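Local coordinates for protein sulfide-quinone reductase (Aquifex aeolicus, PDB 3HYW) that oxidises hydrogen sulfide with the help of a quinone, using FAD and building up polysulfur product on its active-site cysteines, at residues V223-V231 against E242-F250. Numbering follows the deposited sequence.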
ATOM      1  N   VAL A 223      11.068  19.402  11.966  1.00 32.09           N
ATOM      2  CA  VAL A 223      12.498  19.513  12.245  1.00 32.46           C
ATOM      3  C   VAL A 223      12.726  20.839  12.962  1.00 32.98           C
ATOM      4  O   VAL A 223      12.352  21.907  12.450  1.00 33.17           O
ATOM      5  CB  VAL A 223      13.344  19.433  10.952  1.00 32.49           C
ATOM      6  CG1 VAL A 223      14.829  19.652  11.246  1.00 32.36           C
ATOM      7  CG2 VAL A 223      13.136  18.099  10.273  1.00 31.90           C
ATOM      8  N   LYS A 224      13.316  20.760  14.152  1.00 33.14           N
ATOM      9  CA  LYS A 224      13.491  21.928  15.015  1.00 33.91           C
ATOM     10  C   LYS A 224      14.936  22.410  15.073  1.00 33.77           C
ATOM     11  O   LYS A 224      15.196  23.600  15.278  1.00 33.40           O
ATOM     12  CB  LYS A 224      12.989  21.625  16.432  1.00 34.05           C
ATOM     13  CG  LYS A 224      11.473  21.488  16.545  1.00 36.36           C
ATOM     14  CD  LYS A 224      10.758  22.740  16.017  1.00 38.72           C
ATOM     15  CE  LYS A 224       9.246  22.615  16.090  1.00 39.99           C
ATOM     16  NZ  LYS A 224       8.692  23.290  17.290  1.00 41.50           N
ATOM     17  N   ALA A 225      15.867  21.475  14.896  1.00 33.84           N
ATOM     18  CA  ALA A 225      17.283  21.769  15.027  1.00 34.19           C
ATOM     19  C   ALA A 225      18.136  20.792  14.251  1.00 34.56           C
ATOM     20  O   ALA A 225      17.844  19.592  14.190  1.00 34.73           O
ATOM     21  CB  ALA A 225      17.706  21.776  16.513  1.00 33.75           C
ATOM     22  N   ILE A 226      19.197  21.328  13.660  1.00 34.89           N
ATOM     23  CA  ILE A 226      20.239  20.524  13.058  1.00 35.60           C
ATOM     24  C   ILE A 226      21.540  20.891  13.757  1.00 36.12           C
ATOM     25  O   ILE A 226      22.000  22.033  13.693  1.00 36.20           O
ATOM     26  CB  ILE A 226      20.335  20.739  11.532  1.00 35.48           C
ATOM     27  CG1 ILE A 226      19.012  20.340  10.865  1.00 35.40           C
ATOM     28  CG2 ILE A 226      21.484  19.928  10.951  1.00 35.65           C
ATOM     29  CD1 ILE A 226      18.679  21.126   9.633  1.00 34.99           C
ATOM     30  N   GLU A 227      22.099  19.912  14.455  1.00 36.69           N
ATOM     31  CA  GLU A 227      23.371  20.064  15.135  1.00 37.48           C
ATOM     32  C   GLU A 227      24.432  19.362  14.286  1.00 37.62           C
ATOM     33  O   GLU A 227      24.084  18.664  13.329  1.00 37.39           O
ATOM     34  CB  GLU A 227      23.280  19.482  16.552  1.00 37.57           C
ATOM     35  CG  GLU A 227      22.303  20.244  17.460  1.00 38.30           C
ATOM     36  CD  GLU A 227      22.232  19.704  18.882  1.00 38.44           C
ATOM     37  OE1 GLU A 227      23.137  18.947  19.300  1.00 40.82           O
ATOM     38  OE2 GLU A 227      21.266  20.050  19.595  1.00 39.81           O
ATOM     39  N   PRO A 228      25.729  19.575  14.591  1.00 37.76           N
ATOM     40  CA  PRO A 228      26.753  18.869  13.810  1.00 37.86           C
ATOM     41  C   PRO A 228      26.643  17.348  13.953  1.00 37.92           C
ATOM     42  O   PRO A 228      27.142  16.603  13.106  1.00 37.89           O
ATOM     43  CB  PRO A 228      28.066  19.365  14.432  1.00 38.02           C
ATOM     44  CG  PRO A 228      27.714  20.669  15.083  1.00 37.95           C
ATOM     45  CD  PRO A 228      26.325  20.473  15.596  1.00 37.61           C
ATOM     46  N   ASP A 229      25.938  16.929  15.001  1.00 37.75           N
ATOM     47  CA  ASP A 229      25.918  15.566  15.511  1.00 37.99           C
ATOM     48  C   ASP A 229      24.616  14.836  15.168  1.00 37.47           C
ATOM     49  O   ASP A 229      24.581  13.600  15.099  1.00 37.49           O
ATOM     50  CB  ASP A 229      26.069  15.640  17.047  1.00 38.18           C
ATOM     51  CG  ASP A 229      26.370  14.292  17.692  1.00 39.97           C
ATOM     52  OD1 ASP A 229      26.384  13.259  16.981  1.00 42.09           O
ATOM     53  OD2 ASP A 229      26.602  14.267  18.927  1.00 40.42           O
ATOM     54  N   LYS A 230      23.544  15.602  14.971  1.00 36.68           N
ATOM     55  CA  LYS A 230      22.193  15.042  14.972  1.00 36.06           C
ATOM     56  C   LYS A 230      21.128  16.010  14.461  1.00 35.52           C
ATOM     57  O   LYS A 230      21.350  17.217  14.372  1.00 35.12           O
ATOM     58  CB  LYS A 230      21.819  14.570  16.393  1.00 35.94           C
ATOM     59  CG  LYS A 230      22.056  15.598  17.488  1.00 36.68           C
ATOM     60  CD  LYS A 230      21.991  14.956  18.866  1.00 37.68           C
ATOM     61  CE  LYS A 230      22.657  15.816  19.918  1.00 38.35           C
ATOM     62  NZ  LYS A 230      22.388  15.305  21.293  1.00 38.43           N
ATOM     63  N   VAL A 231      19.971  15.452  14.125  1.00 35.23           N
ATOM     64  CA  VAL A 231      18.789  16.238  13.803  1.00 35.15           C
ATOM     65  C   VAL A 231      17.772  16.019  14.916  1.00 35.49           C
ATOM     66  O   VAL A 231      17.564  14.886  15.374  1.00 35.25           O
ATOM     67  CB  VAL A 231      18.204  15.874  12.410  1.00 35.21           C
ATOM     68  CG1 VAL A 231      16.872  16.591  12.153  1.00 34.46           C
ATOM     69  CG2 VAL A 231      19.203  16.228  11.318  1.00 35.04           C
ATOM     70  N   GLU A 242      15.315  12.503  18.390  1.00 39.47           N
ATOM     71  CA  GLU A 242      16.690  12.728  18.016  1.00 39.48           C
ATOM     72  C   GLU A 242      17.101  11.621  17.053  1.00 38.94           C
ATOM     73  O   GLU A 242      16.782  10.449  17.263  1.00 39.02           O
ATOM     74  CB  GLU A 242      17.543  12.706  19.286  1.00 39.62           C
ATOM     75  CG  GLU A 242      19.003  13.013  19.094  1.00 40.38           C
ATOM     76  CD  GLU A 242      19.782  12.929  20.392  1.00 40.41           C
ATOM     77  OE1 GLU A 242      19.598  13.813  21.257  1.00 41.53           O
ATOM     78  OE2 GLU A 242      20.589  11.985  20.539  1.00 41.92           O
ATOM     79  N   VAL A 243      17.792  12.002  15.987  1.00 38.56           N
ATOM     80  CA  VAL A 243      18.323  11.037  15.035  1.00 38.06           C
ATOM     81  C   VAL A 243      19.771  11.427  14.723  1.00 37.58           C
ATOM     82  O   VAL A 243      20.055  12.606  14.514  1.00 37.35           O
ATOM     83  CB  VAL A 243      17.404  10.916  13.776  1.00 38.36           C
ATOM     84  CG1 VAL A 243      18.064  11.465  12.508  1.00 37.84           C
ATOM     85  CG2 VAL A 243      16.975   9.467  13.575  1.00 38.94           C
ATOM     86  N   PRO A 244      20.701  10.449  14.755  1.00 37.25           N
ATOM     87  CA  PRO A 244      22.113  10.744  14.494  1.00 37.08           C
ATOM     88  C   PRO A 244      22.386  11.098  13.032  1.00 36.78           C
ATOM     89  O   PRO A 244      21.762  10.536  12.131  1.00 36.57           O
ATOM     90  CB  PRO A 244      22.831   9.448  14.883  1.00 37.15           C
ATOM     91  CG  PRO A 244      21.808   8.388  14.820  1.00 37.38           C
ATOM     92  CD  PRO A 244      20.475   9.025  15.068  1.00 37.45           C
ATOM     93  N   ALA A 245      23.306  12.033  12.814  1.00 36.54           N
ATOM     94  CA  ALA A 245      23.617  12.511  11.470  1.00 36.52           C
ATOM     95  C   ALA A 245      25.036  13.055  11.352  1.00 36.53           C
ATOM     96  O   ALA A 245      25.449  13.915  12.133  1.00 36.61           O
ATOM     97  CB  ALA A 245      22.627  13.572  11.056  1.00 36.52           C
ATOM     98  N   LYS A 246      25.773  12.553  10.366  1.00 36.26           N
ATOM     99  CA  LYS A 246      27.097  13.076  10.046  1.00 36.31           C
ATOM    100  C   LYS A 246      27.001  14.060   8.876  1.00 35.73           C
ATOM    101  O   LYS A 246      27.758  15.029   8.798  1.00 35.59           O
ATOM    102  CB  LYS A 246      28.072  11.937   9.733  1.00 36.75           C
ATOM    103  CG  LYS A 246      29.479  12.408   9.401  1.00 38.22           C
ATOM    104  CD  LYS A 246      30.490  11.281   9.462  1.00 40.95           C
ATOM    105  CE  LYS A 246      31.906  11.821   9.248  1.00 42.17           C
ATOM    106  NZ  LYS A 246      32.050  12.504   7.921  1.00 42.47           N
ATOM    107  N   PHE A 247      26.058  13.806   7.974  1.00 35.14           N
ATOM    108  CA  PHE A 247      25.784  14.713   6.865  1.00 34.53           C
ATOM    109  C   PHE A 247      24.284  14.931   6.747  1.00 34.18           C
ATOM    110  O   PHE A 247      23.511  13.978   6.808  1.00 34.10           O
ATOM    111  CB  PHE A 247      26.350  14.160   5.550  1.00 34.54           C
ATOM    112  CG  PHE A 247      25.913  14.932   4.330  1.00 35.00           C
ATOM    113  CD1 PHE A 247      24.700  14.641   3.703  1.00 35.16           C
ATOM    114  CD2 PHE A 247      26.707  15.956   3.814  1.00 35.52           C
ATOM    115  CE1 PHE A 247      24.275  15.368   2.582  1.00 36.15           C
ATOM    116  CE2 PHE A 247      26.299  16.679   2.688  1.00 36.41           C
ATOM    117  CZ  PHE A 247      25.078  16.386   2.076  1.00 35.39           C
ATOM    118  N   THR A 248      23.881  16.189   6.583  1.00 33.91           N
ATOM    119  CA  THR A 248      22.481  16.518   6.321  1.00 33.66           C
ATOM    120  C   THR A 248      22.312  17.448   5.118  1.00 33.49           C
ATOM    121  O   THR A 248      23.220  18.206   4.759  1.00 33.53           O
ATOM    122  CB  THR A 248      21.778  17.173   7.549  1.00 33.57           C
ATOM    123  OG1 THR A 248      22.372  18.443   7.827  1.00 33.28           O
ATOM    124  CG2 THR A 248      21.876  16.292   8.784  1.00 33.83           C
ATOM    125  N   MET A 249      21.137  17.372   4.502  1.00 33.04           N
ATOM    126  CA  MET A 249      20.734  18.310   3.475  1.00 33.00           C
ATOM    127  C   MET A 249      19.257  18.580   3.697  1.00 32.91           C
ATOM    128  O   MET A 249      18.420  17.694   3.504  1.00 32.90           O
ATOM    129  CB  MET A 249      20.978  17.729   2.075  1.00 32.75           C
ATOM    130  CG  MET A 249      21.003  18.758   0.934  1.00 33.56           C
ATOM    131  SD  MET A 249      19.475  19.682   0.665  1.00 33.52           S
ATOM    132  CE  MET A 249      18.387  18.427  -0.010  1.00 31.87           C
ATOM    133  N   PHE A 250      18.940  19.803   4.110  1.00 32.71           N
ATOM    134  CA  PHE A 250      17.558  20.195   4.304  1.00 32.86           C
ATOM    135  C   PHE A 250      17.129  21.334   3.399  1.00 33.49           C
ATOM    136  O   PHE A 250      17.919  22.229   3.086  1.00 33.69           O
ATOM    137  CB  PHE A 250      17.266  20.496   5.783  1.00 32.59           C
ATOM    138  CG  PHE A 250      16.974  19.266   6.579  1.00 32.16           C
ATOM    139  CD1 PHE A 250      15.664  18.840   6.763  1.00 30.70           C
ATOM    140  CD2 PHE A 250      18.011  18.496   7.095  1.00 31.36           C
ATOM    141  CE1 PHE A 250      15.391  17.672   7.461  1.00 30.71           C
ATOM    142  CE2 PHE A 250      17.744  17.336   7.806  1.00 30.77           C
ATOM    143  CZ  PHE A 250      16.432  16.925   7.989  1.00 31.18           C
TER
HETATM  144  O   HOH W   1      24.202  16.956  11.318  1.00 44.74           O
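The ring of F250 fits into a hollow lined on this side by V223, I226 and V231, with V147 and Q116 as further walls. All three aliphatic side chains approach the ring obliquely: V223 CG2 lies 3.6 Å from F250 CE1, and I226 CD1 is 3.7 Å from F250 CD2. V231 does double duty. Its CG2, turned beside the backbone N, reaches F250 CE2 at 4.0 Å and also meets T248 CG2 at 3.7 Å, while A245 CB sits a little farther off. V147 on strand 146-150 also touches V231, A245 and T248. The hollow's side chains project from the three-stranded antiparallel sheet 222-226, 230-234 and 240-244 toward F250 on strand 247-255 of the neighbouring mixed sheet. V231 and V243 are an antiparallel hydrogen-bonded pair, V231 N to V243 O measuring 2.9 Å; past it, A245 N donates to D229 O from above the carbonyl plane (N-H...O 167°). At the outer margin the extended K230 chain crosses E242: K230 CD lies 3.4 Å from E242 CD, the carboxylate carbon, and a salt bridge joins K230 NZ to E242 OE1, its hydrogen bond weak. Cutting K230 back to an alanine would probably uncover E242 and leave its carboxylate without this lysine mate. T248 OG1, beside I226 CG2, is hydrogen-bonded to S120 OG.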